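Local structure of mandelate racemase/muconate lactonizing protein (Alicyclobacillus acidocaldarius LAA1, 3QLD) at residues Q4-H9 / V34-A39; G41-S46 / G355-V360; R75-L80 / V375-L380; Q87-R92 / M113-W118; H70-R75 / M106-I111. The protein belongs to the mandelate racemase/muconate lactonizing family of the enolase superfamily, with an alpha+beta capping domain and a TIM-barrel-like domain. One frame throughout, in Å; residues are numbered along the deposited sequence. Where two conformers were deposited one is given.

Contact 1: residues Q4-H9 / V34-A39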
# COMPACT_ATOMS: atom_id res chain seq x y z
N GLN A 4 15.19 -26.07 4.67
CA GLN A 4 15.07 -26.80 3.39
C GLN A 4 13.71 -26.69 2.70
O GLN A 4 13.63 -26.86 1.49
CB GLN A 4 15.36 -28.30 3.54
CG GLN A 4 16.65 -28.70 4.27
CD GLN A 4 17.84 -28.78 3.34
OE1 GLN A 4 17.73 -29.30 2.24
NE2 GLN A 4 18.98 -28.23 3.78
N THR A 5 12.64 -26.53 3.47
CA THR A 5 11.30 -26.48 2.90
C THR A 5 10.46 -25.33 3.53
O THR A 5 10.59 -25.02 4.70
CB THR A 5 10.57 -27.86 3.06
OG1 THR A 5 11.43 -28.91 2.65
CG2 THR A 5 9.28 -27.91 2.22
N CYS A 6 9.60 -24.73 2.70
CA CYS A 6 8.57 -23.76 3.17
C CYS A 6 7.26 -24.36 2.70
O CYS A 6 7.14 -24.79 1.51
CB CYS A 6 8.81 -22.39 2.56
SG CYS A 6 7.46 -21.27 2.89
N VAL A 7 6.30 -24.45 3.61
CA VAL A 7 4.95 -24.86 3.25
C VAL A 7 3.96 -23.73 3.65
O VAL A 7 3.93 -23.31 4.79
CB VAL A 7 4.52 -26.15 4.03
CG1 VAL A 7 3.12 -26.56 3.63
CG2 VAL A 7 5.56 -27.31 3.81
N LEU A 8 3.15 -23.30 2.71
CA LEU A 8 2.11 -22.31 2.96
C LEU A 8 0.82 -23.02 3.04
O LEU A 8 0.45 -23.81 2.16
CB LEU A 8 2.06 -21.26 1.84
CG LEU A 8 3.38 -20.60 1.50
CD1 LEU A 8 3.26 -19.69 0.24
CD2 LEU A 8 3.67 -19.76 2.70
N HIS A 9 0.07 -22.68 4.07
CA HIS A 9 -1.19 -23.28 4.26
C HIS A 9 -2.25 -22.19 4.21
O HIS A 9 -2.23 -21.29 5.03
CB HIS A 9 -1.26 -23.83 5.70
CG HIS A 9 -0.18 -24.81 6.02
ND1 HIS A 9 -0.31 -26.16 5.73
CD2 HIS A 9 1.04 -24.65 6.58
CE1 HIS A 9 0.79 -26.79 6.12
NE2 HIS A 9 1.64 -25.90 6.62
N VAL A 34 2.46 -19.88 7.62
CA VAL A 34 3.75 -20.13 7.01
C VAL A 34 4.45 -21.16 7.88
O VAL A 34 4.49 -21.01 9.11
CB VAL A 34 4.56 -18.87 6.94
CG1 VAL A 34 5.92 -19.13 6.39
CG2 VAL A 34 3.82 -17.81 6.03
N GLN A 35 4.92 -22.21 7.23
CA GLN A 35 5.68 -23.27 7.96
C GLN A 35 7.01 -23.43 7.32
O GLN A 35 7.11 -23.67 6.10
CB GLN A 35 4.87 -24.58 7.98
CG GLN A 35 5.72 -25.86 8.41
CD GLN A 35 4.89 -27.14 8.27
OE1 GLN A 35 4.03 -27.21 7.40
NE2 GLN A 35 5.12 -28.16 9.17
N LEU A 36 8.08 -23.31 8.13
CA LEU A 36 9.46 -23.51 7.64
C LEU A 36 10.04 -24.77 8.34
O LEU A 36 9.74 -25.01 9.49
CB LEU A 36 10.36 -22.32 7.94
CG LEU A 36 9.87 -20.99 7.35
CD1 LEU A 36 10.68 -19.84 8.04
CD2 LEU A 36 10.11 -21.01 5.81
N VAL A 37 10.80 -25.54 7.60
CA VAL A 37 11.41 -26.78 8.13
C VAL A 37 12.84 -26.88 7.70
O VAL A 37 13.19 -26.73 6.50
CB VAL A 37 10.75 -28.00 7.56
CG1 VAL A 37 11.20 -29.23 8.36
CG2 VAL A 37 9.21 -27.85 7.62
N ASP A 38 13.68 -27.21 8.67
CA ASP A 38 15.07 -27.34 8.34
C ASP A 38 15.46 -28.83 8.21
O ASP A 38 14.60 -29.73 8.36
CB ASP A 38 15.92 -26.53 9.34
CG ASP A 38 16.10 -27.22 10.67
OD1 ASP A 38 16.57 -26.55 11.62
OD2 ASP A 38 15.77 -28.43 10.76
N ALA A 39 16.71 -29.07 7.83
CA ALA A 39 17.19 -30.43 7.55
C ALA A 39 17.08 -31.33 8.79
O ALA A 39 16.89 -32.55 8.66
CB ALA A 39 18.64 -30.38 6.94
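His9 and Gln35 cross obliquely on the partly exposed face of two antiparallel strands, the imidazole and amide planes turned 39° apart. His9 NE2 gives a hydrogen bond of 2.8 Å to Gln35 OE1; the oxygen lies in the ring plane, but the N-H meets the carbonyl from above its plane, off the lone pairs. Gln35 reaches there with CG anti to its backbone N (chi1 166°) and an extended chain that runs beside Val7, pointing the same way, so that OE1 sits 3.6 Å from Val7 CB. On the other face Leu8 and Val34 also lie side by side, Leu8 CD2 3.9 Å from Val34 CG2, and Cys6 CB rests against Leu36 CD2. Val7 and Gln35 form a hydrogen-bonded pair, Cys6 and Leu36 a non-hydrogen-bonded one. At the far end Gln4 and Thr5 both face Val37 in a classic beta bulge: Val37 O accepts from Gln4 N at 2.8 Å and from Thr5 N at 3.1 Å. Strand 369-376 adjoins strand 3-15 on its other edge and strand 43-48 flanks 25-38, while helices 61-80 and 105-123 cover the face of Leu8, Val34 and Leu36.

Contact 2: residues G41-S46 / G355-V360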
# COMPACT_ATOMS: atom_id res chain seq x y z
N GLY A 41 14.55 -31.25 10.90
CA GLY A 41 13.11 -31.34 11.19
C GLY A 41 12.61 -30.32 12.20
O GLY A 41 11.49 -30.45 12.76
N ILE A 42 13.46 -29.33 12.48
CA ILE A 42 13.11 -28.20 13.37
C ILE A 42 12.31 -27.18 12.52
O ILE A 42 12.61 -26.97 11.35
CB ILE A 42 14.35 -27.58 14.03
CG1 ILE A 42 15.09 -28.69 14.86
CG2 ILE A 42 13.97 -26.31 14.84
CD1 ILE A 42 14.41 -29.01 16.18
N GLU A 43 11.24 -26.67 13.13
CA GLU A 43 10.18 -25.93 12.40
C GLU A 43 9.93 -24.55 12.96
O GLU A 43 9.93 -24.36 14.16
CB GLU A 43 8.85 -26.66 12.47
CG GLU A 43 8.95 -27.93 11.69
CD GLU A 43 7.66 -28.66 11.55
OE1 GLU A 43 6.59 -28.15 11.93
OE2 GLU A 43 7.74 -29.82 11.07
N GLY A 44 9.62 -23.60 12.06
CA GLY A 44 9.01 -22.37 12.51
C GLY A 44 7.65 -22.14 11.83
O GLY A 44 7.48 -22.53 10.68
N TRP A 45 6.68 -21.58 12.57
CA TRP A 45 5.36 -21.16 12.03
C TRP A 45 5.08 -19.68 12.25
O TRP A 45 5.60 -19.07 13.22
CB TRP A 45 4.22 -21.92 12.73
CG TRP A 45 4.26 -23.41 12.44
CD1 TRP A 45 5.21 -24.30 12.85
CD2 TRP A 45 3.30 -24.15 11.69
NE1 TRP A 45 4.91 -25.56 12.37
CE2 TRP A 45 3.74 -25.50 11.66
CE3 TRP A 45 2.11 -23.80 11.01
CZ2 TRP A 45 3.02 -26.52 11.02
CZ3 TRP A 45 1.39 -24.82 10.37
CH2 TRP A 45 1.85 -26.17 10.39
N SER A 46 4.20 -19.11 11.42
CA SER A 46 3.69 -17.74 11.63
C SER A 46 2.40 -17.61 10.89
O SER A 46 2.03 -18.50 10.12
CB SER A 46 4.63 -16.71 11.03
OG SER A 46 4.66 -16.86 9.63
N GLY A 355 9.43 -21.01 20.26
CA GLY A 355 8.74 -21.30 19.01
C GLY A 355 7.38 -21.94 19.24
O GLY A 355 7.18 -22.74 20.15
N VAL A 356 6.42 -21.66 18.35
CA VAL A 356 5.10 -22.25 18.50
C VAL A 356 4.90 -23.64 17.88
O VAL A 356 3.84 -24.21 18.04
CB VAL A 356 4.02 -21.27 17.99
CG1 VAL A 356 4.06 -21.20 16.46
CG2 VAL A 356 2.69 -21.67 18.46
N ALA A 357 5.88 -24.19 17.18
CA ALA A 357 5.66 -25.45 16.43
C ALA A 357 5.03 -26.57 17.25
O ALA A 357 4.06 -27.21 16.79
CB ALA A 357 6.97 -25.93 15.69
N ASP A 358 5.52 -26.76 18.49
CA ASP A 358 5.10 -27.88 19.38
C ASP A 358 3.66 -27.80 19.85
O ASP A 358 3.08 -28.81 20.26
CB ASP A 358 6.00 -27.98 20.62
CG ASP A 358 7.35 -28.62 20.29
OD1 ASP A 358 7.50 -29.07 19.12
OD2 ASP A 358 8.25 -28.70 21.18
N TRP A 359 3.10 -26.59 19.74
CA TRP A 359 1.77 -26.25 20.14
C TRP A 359 0.74 -26.39 19.01
O TRP A 359 -0.44 -26.38 19.26
CB TRP A 359 1.75 -24.81 20.65
CG TRP A 359 2.35 -24.64 21.98
CD1 TRP A 359 3.03 -25.60 22.71
CD2 TRP A 359 2.36 -23.44 22.78
NE1 TRP A 359 3.44 -25.07 23.90
CE2 TRP A 359 3.05 -23.75 23.99
CE3 TRP A 359 1.86 -22.13 22.62
CZ2 TRP A 359 3.26 -22.82 25.01
CZ3 TRP A 359 2.08 -21.18 23.66
CH2 TRP A 359 2.76 -21.53 24.83
N VAL A 360 1.19 -26.53 17.77
CA VAL A 360 0.32 -26.63 16.62
C VAL A 360 -0.37 -27.99 16.47
O VAL A 360 0.30 -29.04 16.45
CB VAL A 360 1.09 -26.28 15.33
CG1 VAL A 360 0.14 -26.38 14.12
CG2 VAL A 360 1.71 -24.87 15.41
O HOH W 1 8.50 -23.28 16.37
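The interface between the N-terminal capping domain and the barrel domain is where strand 43-48 meets the loop that follows strand 347-349. Trp45 carries most of it. Its indole hangs with CG anti to the carbonyl carbon (chi1 -65°) and takes Val360 over one face: Val360 CG1 stands 4.1 Å from the centroid of the six-membered ring, 10° off the normal, a CH-pi contact, while CG2 lies over the same indole near CD2. Ala357 CB approaches Trp45 CD1 obliquely at 3.7 Å, and Val356 CG1 packs on Trp45 CB at 3.8 Å. In this two-domain enolase-superfamily fold the loop makes a short 3-10 turn, with Trp359 N bonded to Val356 O and Val360 N to Ala357 O, which brings Ala357 and then Val360 to the strand. The indole is fixed in rotation by a hydrogen bond inside the strand segment, Trp45 NE1 to Glu43 OE1 at 3.1 Å, which uses the anti lone pair of the carboxylate; the same oxygen forms a salt bridge with Arg362 and accepts from Gln35 NE2, so its negative charge is probably well balanced. Backbone polarity is bridged by a water that donates to Glu43 O at 2.8 Å and accepts from Ala357 N at 2.9 Å. Beside it, Asp117 of helix 105-123 receives Trp45 N on one carboxylate oxygen and Val356 N on the other.

Contact 3: residues R75-L80 / V375-L380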
# COMPACT_ATOMS: atom_id res chain seq x y z
N ARG A 75 12.38 -14.97 -3.12
CA ARG A 75 13.41 -14.02 -2.69
C ARG A 75 14.09 -14.53 -1.46
O ARG A 75 15.31 -14.29 -1.29
CB ARG A 75 12.84 -12.63 -2.42
CG ARG A 75 12.71 -11.77 -3.71
CD ARG A 75 11.97 -10.50 -3.26
NE ARG A 75 11.91 -9.54 -4.33
CZ ARG A 75 11.07 -9.59 -5.36
NH1 ARG A 75 10.21 -10.61 -5.49
NH2 ARG A 75 11.12 -8.61 -6.30
N PHE A 76 13.31 -15.16 -0.57
CA PHE A 76 13.81 -15.70 0.70
C PHE A 76 14.73 -16.92 0.44
O PHE A 76 15.77 -17.02 1.05
CB PHE A 76 12.62 -16.01 1.62
CG PHE A 76 12.97 -16.73 2.88
CD1 PHE A 76 12.34 -17.96 3.20
CD2 PHE A 76 13.90 -16.20 3.78
CE1 PHE A 76 12.61 -18.62 4.34
CE2 PHE A 76 14.23 -16.89 4.94
CZ PHE A 76 13.57 -18.10 5.25
N ALA A 77 14.35 -17.81 -0.48
CA ALA A 77 15.20 -18.92 -0.93
C ALA A 77 16.52 -18.42 -1.48
O ALA A 77 17.57 -18.97 -1.19
CB ALA A 77 14.50 -19.73 -2.00
N ARG A 78 16.47 -17.36 -2.28
CA ARG A 78 17.70 -16.83 -2.86
C ARG A 78 18.63 -16.38 -1.73
O ARG A 78 19.83 -16.70 -1.76
CB ARG A 78 17.40 -15.68 -3.86
CG ARG A 78 18.64 -15.10 -4.61
CD ARG A 78 18.22 -13.95 -5.61
NE ARG A 78 17.97 -12.68 -4.90
CZ ARG A 78 16.93 -11.85 -5.13
NH1 ARG A 78 16.02 -12.14 -6.05
NH2 ARG A 78 16.80 -10.72 -4.43
N TRP A 79 18.07 -15.72 -0.72
CA TRP A 79 18.85 -15.20 0.40
C TRP A 79 19.44 -16.33 1.26
O TRP A 79 20.56 -16.19 1.76
CB TRP A 79 17.98 -14.27 1.24
CG TRP A 79 18.56 -13.66 2.51
CD1 TRP A 79 19.31 -12.52 2.60
CD2 TRP A 79 18.37 -14.11 3.88
NE1 TRP A 79 19.62 -12.25 3.91
CE2 TRP A 79 19.04 -13.18 4.73
CE3 TRP A 79 17.66 -15.17 4.47
CZ2 TRP A 79 19.09 -13.32 6.12
CZ3 TRP A 79 17.69 -15.31 5.87
CH2 TRP A 79 18.41 -14.35 6.69
N LEU A 80 18.70 -17.43 1.40
CA LEU A 80 19.12 -18.57 2.20
C LEU A 80 20.36 -19.23 1.61
O LEU A 80 21.15 -19.82 2.33
CB LEU A 80 18.00 -19.60 2.34
CG LEU A 80 16.91 -19.25 3.36
CD1 LEU A 80 15.78 -20.26 3.20
CD2 LEU A 80 17.38 -19.23 4.77
N VAL A 375 7.53 -25.82 -1.09
CA VAL A 375 8.65 -25.62 -1.98
C VAL A 375 9.97 -26.04 -1.37
O VAL A 375 10.26 -25.75 -0.19
CB VAL A 375 8.69 -24.15 -2.47
CG1 VAL A 375 9.20 -23.19 -1.39
CG2 VAL A 375 9.47 -24.02 -3.79
N ASP A 376 10.76 -26.75 -2.18
CA ASP A 376 12.14 -27.07 -1.86
C ASP A 376 12.87 -25.73 -1.89
O ASP A 376 12.92 -25.07 -2.93
CB ASP A 376 12.71 -28.04 -2.89
CG ASP A 376 14.06 -28.57 -2.52
OD1 ASP A 376 14.96 -27.79 -2.06
OD2 ASP A 376 14.24 -29.81 -2.66
N LEU A 377 13.44 -25.34 -0.76
CA LEU A 377 14.06 -24.03 -0.69
C LEU A 377 15.38 -23.97 -1.42
O LEU A 377 15.75 -22.90 -1.86
CB LEU A 377 14.17 -23.53 0.75
CG LEU A 377 12.89 -23.02 1.40
CD1 LEU A 377 13.17 -22.77 2.89
CD2 LEU A 377 12.37 -21.72 0.70
N ARG A 378 16.06 -25.12 -1.57
CA ARG A 378 17.38 -25.17 -2.27
C ARG A 378 17.30 -25.14 -3.81
O ARG A 378 18.14 -24.51 -4.47
CB ARG A 378 18.28 -26.33 -1.79
CG ARG A 378 18.11 -26.73 -0.28
CD ARG A 378 18.71 -25.75 0.80
NE ARG A 378 20.15 -25.53 0.63
CZ ARG A 378 20.67 -24.48 -0.02
NH1 ARG A 378 21.99 -24.36 -0.16
NH2 ARG A 378 19.87 -23.55 -0.54
N THR A 379 16.28 -25.78 -4.37
CA THR A 379 16.03 -25.79 -5.80
C THR A 379 15.06 -24.70 -6.25
O THR A 379 15.40 -23.90 -7.12
CB THR A 379 15.59 -27.19 -6.30
OG1 THR A 379 14.34 -27.56 -5.71
CG2 THR A 379 16.65 -28.25 -5.96
N LEU A 380 13.88 -24.65 -5.64
CA LEU A 380 12.74 -23.78 -5.98
C LEU A 380 11.59 -24.47 -6.76
O LEU A 380 10.76 -23.80 -7.40
CB LEU A 380 13.17 -22.42 -6.60
CG LEU A 380 13.59 -21.36 -5.56
CD1 LEU A 380 14.29 -20.14 -6.20
CD2 LEU A 380 12.37 -20.91 -4.74
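Leu377 is the tight part of this contact, wedged against helix 61-80 just where strand 369-376 ends. With CG anti to its carbonyl carbon (chi1 -76°), it sends CD1 to Leu80 CD1 at 3.6 Å, the two side chains crossing obliquely, and CD2 to Ala77 CB at 4.0 Å. The small Ala77 lets the chain come close: its CB lies 3.4 Å from Leu377 O, and Ala77 CA and Leu377 CA are 5.2 Å apart. Leu80 CD1 also rests over a face of the Phe76 ring, 3.6 Å above its plane and displaced toward the rim, so both leucine methyls meet beside the aromatic group. Toward solvent the packing thins. The exposed Leu380 adds one methyl, CD2, 3.7 Å from Ala77 CB; Arg378 and Thr379 start away from the helix, the end of Arg378 bending back but staying short of contact. No hydrogen bond joins the two segments; the polar bonding is local to 375-380, where Asp376 OD1 accepts from Arg378 N at 2.9 Å through its anti lone pair and more weakly from Thr379 N, while Leu380 N bonds to Asp376 O. Phe76 continues inward to Ile111 and Val115 of helix 105-123. The bend is an Asx turn at the end of strand 369-376, between it and strand 382-383 of the same capping-domain sheet, packed against helix 61-80.

Contact 4: residues Q87-R92 / M113-W118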
# COMPACT_ATOMS: atom_id res chain seq x y z
N GLN A 87 26.35 -20.25 7.89
CA GLN A 87 26.51 -20.98 9.16
C GLN A 87 25.42 -20.65 10.13
O GLN A 87 24.84 -21.53 10.77
CB GLN A 87 27.90 -20.76 9.79
CG GLN A 87 28.38 -19.29 9.89
CD GLN A 87 29.36 -19.07 11.06
OE1 GLN A 87 30.13 -19.97 11.43
NE2 GLN A 87 29.31 -17.88 11.65
N ASP A 88 25.12 -19.36 10.23
CA ASP A 88 24.00 -18.97 11.04
C ASP A 88 23.01 -18.17 10.21
O ASP A 88 23.39 -17.37 9.32
CB ASP A 88 24.48 -18.21 12.27
CG ASP A 88 25.46 -19.04 13.12
OD1 ASP A 88 25.08 -20.14 13.59
OD2 ASP A 88 26.60 -18.59 13.31
N VAL A 89 21.73 -18.44 10.46
CA VAL A 89 20.68 -17.57 9.97
C VAL A 89 20.25 -16.68 11.13
O VAL A 89 19.71 -17.16 12.12
CB VAL A 89 19.50 -18.35 9.37
CG1 VAL A 89 18.47 -17.40 8.84
CG2 VAL A 89 19.99 -19.27 8.25
N ASP A 90 20.52 -15.38 11.01
CA ASP A 90 20.19 -14.38 12.02
C ASP A 90 18.78 -13.80 11.67
O ASP A 90 18.63 -13.14 10.63
CB ASP A 90 21.26 -13.28 12.01
CG ASP A 90 21.03 -12.20 13.08
OD1 ASP A 90 20.03 -12.28 13.83
OD2 ASP A 90 21.88 -11.27 13.18
N PRO A 91 17.75 -14.07 12.51
CA PRO A 91 16.41 -13.53 12.17
C PRO A 91 16.40 -12.03 12.10
O PRO A 91 15.49 -11.44 11.54
CB PRO A 91 15.51 -13.98 13.32
CG PRO A 91 16.42 -14.58 14.35
CD PRO A 91 17.75 -14.83 13.76
N ARG A 92 17.41 -11.40 12.70
CA ARG A 92 17.51 -9.93 12.73
C ARG A 92 17.68 -9.30 11.36
O ARG A 92 17.34 -8.14 11.15
CB ARG A 92 18.62 -9.46 13.70
CG ARG A 92 18.19 -9.56 15.18
CD ARG A 92 19.34 -9.28 16.15
NE ARG A 92 19.06 -9.64 17.55
CZ ARG A 92 18.26 -8.97 18.40
NH1 ARG A 92 17.59 -7.87 18.00
NH2 ARG A 92 18.12 -9.40 19.65
N MSE A 113 8.59 -13.36 10.75
CA MSE A 113 8.15 -13.92 12.03
C MSE A 113 8.33 -15.46 12.10
O MSE A 113 8.65 -15.99 13.19
CB MSE A 113 6.73 -13.51 12.36
CG MSE A 113 6.67 -11.98 12.69
SE MSE A 113 4.87 -11.23 12.64
CE MSE A 113 4.04 -11.72 14.28
N ALA A 114 8.15 -16.14 10.96
CA ALA A 114 8.37 -17.61 10.92
C ALA A 114 9.88 -17.85 11.14
O ALA A 114 10.27 -18.84 11.81
CB ALA A 114 7.90 -18.16 9.59
N VAL A 115 10.75 -16.98 10.61
CA VAL A 115 12.19 -17.17 10.82
C VAL A 115 12.60 -16.96 12.32
O VAL A 115 13.39 -17.75 12.88
CB VAL A 115 13.00 -16.29 9.90
CG1 VAL A 115 14.50 -16.41 10.17
CG2 VAL A 115 12.73 -16.69 8.47
N TRP A 116 12.07 -15.92 12.95
CA TRP A 116 12.21 -15.73 14.40
C TRP A 116 11.74 -16.96 15.18
O TRP A 116 12.35 -17.37 16.20
CB TRP A 116 11.41 -14.50 14.86
CG TRP A 116 12.18 -13.22 14.77
CD1 TRP A 116 12.12 -12.28 13.78
CD2 TRP A 116 13.11 -12.70 15.74
NE1 TRP A 116 12.97 -11.23 14.05
CE2 TRP A 116 13.56 -11.45 15.26
CE3 TRP A 116 13.57 -13.16 16.98
CZ2 TRP A 116 14.48 -10.67 15.96
CZ3 TRP A 116 14.52 -12.38 17.68
CH2 TRP A 116 14.96 -11.15 17.16
N ASP A 117 10.64 -17.55 14.72
CA ASP A 117 9.99 -18.62 15.41
C ASP A 117 10.86 -19.86 15.25
O ASP A 117 11.07 -20.60 16.21
CB ASP A 117 8.57 -18.84 14.84
CG ASP A 117 7.76 -19.85 15.62
OD1 ASP A 117 7.11 -19.47 16.64
OD2 ASP A 117 7.79 -21.06 15.19
N TRP A 118 11.33 -20.10 14.03
CA TRP A 118 12.22 -21.24 13.74
C TRP A 118 13.47 -21.09 14.58
O TRP A 118 13.89 -22.06 15.22
CB TRP A 118 12.60 -21.30 12.26
CG TRP A 118 13.87 -22.08 12.03
CD1 TRP A 118 13.98 -23.46 11.96
CD2 TRP A 118 15.20 -21.56 11.91
NE1 TRP A 118 15.27 -23.81 11.75
CE2 TRP A 118 16.06 -22.68 11.73
CE3 TRP A 118 15.76 -20.26 11.91
CZ2 TRP A 118 17.44 -22.54 11.56
CZ3 TRP A 118 17.13 -20.11 11.71
CH2 TRP A 118 17.96 -21.26 11.57
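In the alpha+beta capping domain, an extended loop that follows helix 61-80 lies across helix 105-123. CH-pi contact dominates: Pro91 CB sits over the five-membered ring of Trp116, 3.5 Å from its centroid and only 5° off the normal, the two side chains crossing at about a right angle. Phe277 meets the same Trp116 edge-to-face. Apolar packing flanks this contact. Val115 CG1 supports Pro91 CB from the preceding helix position at 4.1 Å, and Val89 CB meets Trp118 CZ3 obliquely at 3.8 Å. A flat group closes the end: the chain of Arg92, extended from CG to NE, brings its guanidinium face over Trp116 CH2, the two planes turned 79° apart, so the two groups are not stacked. Hydrogen bonds are all local or lead outward. Trp118 NE1 donates to Asp38 OD1 of strand 25-38, which holds that edge of the indole. Val89 O is buried here without a polar partner in the model, lying in the plane of the Trp118 ring at its edge. Within the loop, an Asx turn fixes the Pro91 bend: Asp90 OD1 accepts from Arg92 N at 3.0 Å, met from above the carboxylate plane.

Contact 5: residues H70-R75 / M106-I111. With SO4 (sulfate ion), chain E.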
# COMPACT_ATOMS: atom_id res chain seq x y z
N HIS A 70 4.77 -16.25 -5.31
CA HIS A 70 5.44 -15.90 -6.54
C HIS A 70 6.53 -14.84 -6.36
O HIS A 70 7.28 -14.60 -7.30
CB HIS A 70 4.40 -15.53 -7.64
CG HIS A 70 3.51 -16.67 -8.02
ND1 HIS A 70 3.97 -17.75 -8.76
CD2 HIS A 70 2.21 -16.94 -7.74
CE1 HIS A 70 2.99 -18.60 -8.95
NE2 HIS A 70 1.91 -18.16 -8.32
N HIS A 71 6.63 -14.21 -5.17
CA HIS A 71 7.57 -13.14 -4.98
C HIS A 71 8.47 -13.19 -3.75
O HIS A 71 9.73 -13.11 -3.87
CB HIS A 71 6.84 -11.79 -4.99
CG HIS A 71 6.07 -11.58 -6.24
ND1 HIS A 71 6.65 -11.01 -7.36
CD2 HIS A 71 4.85 -12.04 -6.62
CE1 HIS A 71 5.76 -11.03 -8.36
NE2 HIS A 71 4.67 -11.67 -7.95
N LEU A 72 7.84 -13.33 -2.58
CA LEU A 72 8.59 -13.30 -1.33
C LEU A 72 9.32 -14.61 -1.04
O LEU A 72 10.51 -14.57 -0.77
CB LEU A 72 7.68 -12.89 -0.15
CG LEU A 72 6.92 -11.58 -0.30
CD1 LEU A 72 6.37 -11.22 1.10
CD2 LEU A 72 7.86 -10.51 -0.80
N VAL A 73 8.64 -15.75 -1.18
CA VAL A 73 9.33 -17.05 -0.92
C VAL A 73 10.51 -17.26 -1.85
O VAL A 73 11.62 -17.65 -1.38
CB VAL A 73 8.33 -18.24 -0.77
CG1 VAL A 73 9.08 -19.60 -0.61
CG2 VAL A 73 7.47 -17.96 0.42
N PRO A 74 10.37 -16.93 -3.16
CA PRO A 74 11.56 -17.04 -4.02
C PRO A 74 12.70 -16.15 -3.59
O PRO A 74 13.88 -16.56 -3.62
CB PRO A 74 11.03 -16.64 -5.39
CG PRO A 74 9.63 -17.20 -5.35
CD PRO A 74 9.17 -16.68 -3.98
N ARG A 75 12.38 -14.97 -3.12
CA ARG A 75 13.41 -14.02 -2.69
C ARG A 75 14.09 -14.53 -1.46
O ARG A 75 15.31 -14.29 -1.29
CB ARG A 75 12.84 -12.63 -2.42
CG ARG A 75 12.71 -11.77 -3.71
CD ARG A 75 11.97 -10.50 -3.26
NE ARG A 75 11.91 -9.54 -4.33
CZ ARG A 75 11.07 -9.59 -5.36
NH1 ARG A 75 10.21 -10.61 -5.49
NH2 ARG A 75 11.12 -8.61 -6.30
N MSE A 106 2.31 -7.16 5.66
CA MSE A 106 1.79 -8.35 6.32
C MSE A 106 2.37 -9.66 5.74
O MSE A 106 2.59 -10.64 6.49
CB MSE A 106 0.25 -8.37 6.32
CG MSE A 106 -0.36 -7.22 7.15
SE MSE A 106 -2.24 -7.10 6.70
CE MSE A 106 -2.77 -5.68 7.90
N SER A 107 2.60 -9.66 4.43
CA SER A 107 3.28 -10.80 3.74
C SER A 107 4.75 -10.88 4.15
O SER A 107 5.26 -11.97 4.52
CB SER A 107 3.13 -10.67 2.20
OG SER A 107 1.83 -11.07 1.94
N VAL A 108 5.41 -9.72 4.17
CA VAL A 108 6.80 -9.66 4.59
C VAL A 108 6.92 -10.17 6.03
O VAL A 108 7.82 -10.97 6.35
CB VAL A 108 7.35 -8.19 4.45
CG1 VAL A 108 8.63 -8.02 5.27
CG2 VAL A 108 7.69 -7.89 2.97
N ALA A 109 6.02 -9.71 6.88
CA ALA A 109 6.02 -10.06 8.30
C ALA A 109 5.86 -11.57 8.48
O ALA A 109 6.41 -12.17 9.46
CB ALA A 109 4.85 -9.41 8.95
N ALA A 110 5.06 -12.22 7.62
CA ALA A 110 4.89 -13.66 7.80
C ALA A 110 6.24 -14.41 7.61
O ALA A 110 6.56 -15.34 8.36
CB ALA A 110 3.75 -14.22 6.93
N ILE A 111 7.01 -14.00 6.62
CA ILE A 111 8.34 -14.54 6.44
C ILE A 111 9.20 -14.29 7.68
O ILE A 111 9.68 -15.25 8.35
CB ILE A 111 8.99 -13.93 5.20
CG1 ILE A 111 8.13 -14.27 3.98
CG2 ILE A 111 10.46 -14.41 5.04
CD1 ILE A 111 8.11 -15.78 3.69
S SO4 E . -1.33 -20.27 -6.99
O1 SO4 E . -1.10 -21.04 -5.76
O2 SO4 E . -1.58 -18.85 -6.73
O3 SO4 E . -0.13 -20.37 -7.85
O4 SO4 E . -2.51 -20.85 -7.65
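The imidazole of His70 has a sulfate ion at its edge, near the ring plane, with NE2 donating to O3 at 3.0 Å; Trp65 and His384, the latter from the C-terminal histidine tag, bind the same ion, probably from the crystallisation liquor. The guanidinium of Arg75 has His71 O at its edge, in plane, bonded to NH1 at 3.0 Å. These groups fringe a helix pair of the capping domain, 61-80 and 105-123, whose short-segment axes approach to 10.4 Å and cross at -29°. The first is locally distorted, with a pi-type turn at 70-72 and a kink at Pro74. Glu53 of the second subunit takes His71 ND1 and Arg75 NH2, Asp62 of that subunit takes His71 NE2, and Asp100 of the same chain pairs with Arg75 NE. Between the helices the contact is apolar: Val73 CG2 meets Ile111 CD1 at 4.0 Å. Leu72, CG anti to the carbonyl carbon (chi1 -55°), drives CD1 between Ser107 and Val108, a tight 3.5 Å from Ser107 CB.

Contacts 1, 3, 4 and 5 build the capping domain, and contact 2 joins it to the barrel. Contacts 2 to 5 are largely buried, though contact 3 fades to exposed Leu380; contact 1 is partly buried, its Val7 and Gln35 face partly exposed. Contact 1 is sheet pairing, mostly backbone hydrogen bonds; contacts 3 and 5 share helix 61-80 and Arg75, rely on aliphatic packing, and touch the second subunit. Contacts 4 and 5 share helix 105-123, but aromatic faces carry the former and aliphatic branches the latter. Contacts 2 and 4 each set a CH-pi group on a tryptophan face. Contact 1 and the strand of contact 2 lie in one sheet; Gln4 and Cys6 likewise pair contact 1 with contact 3.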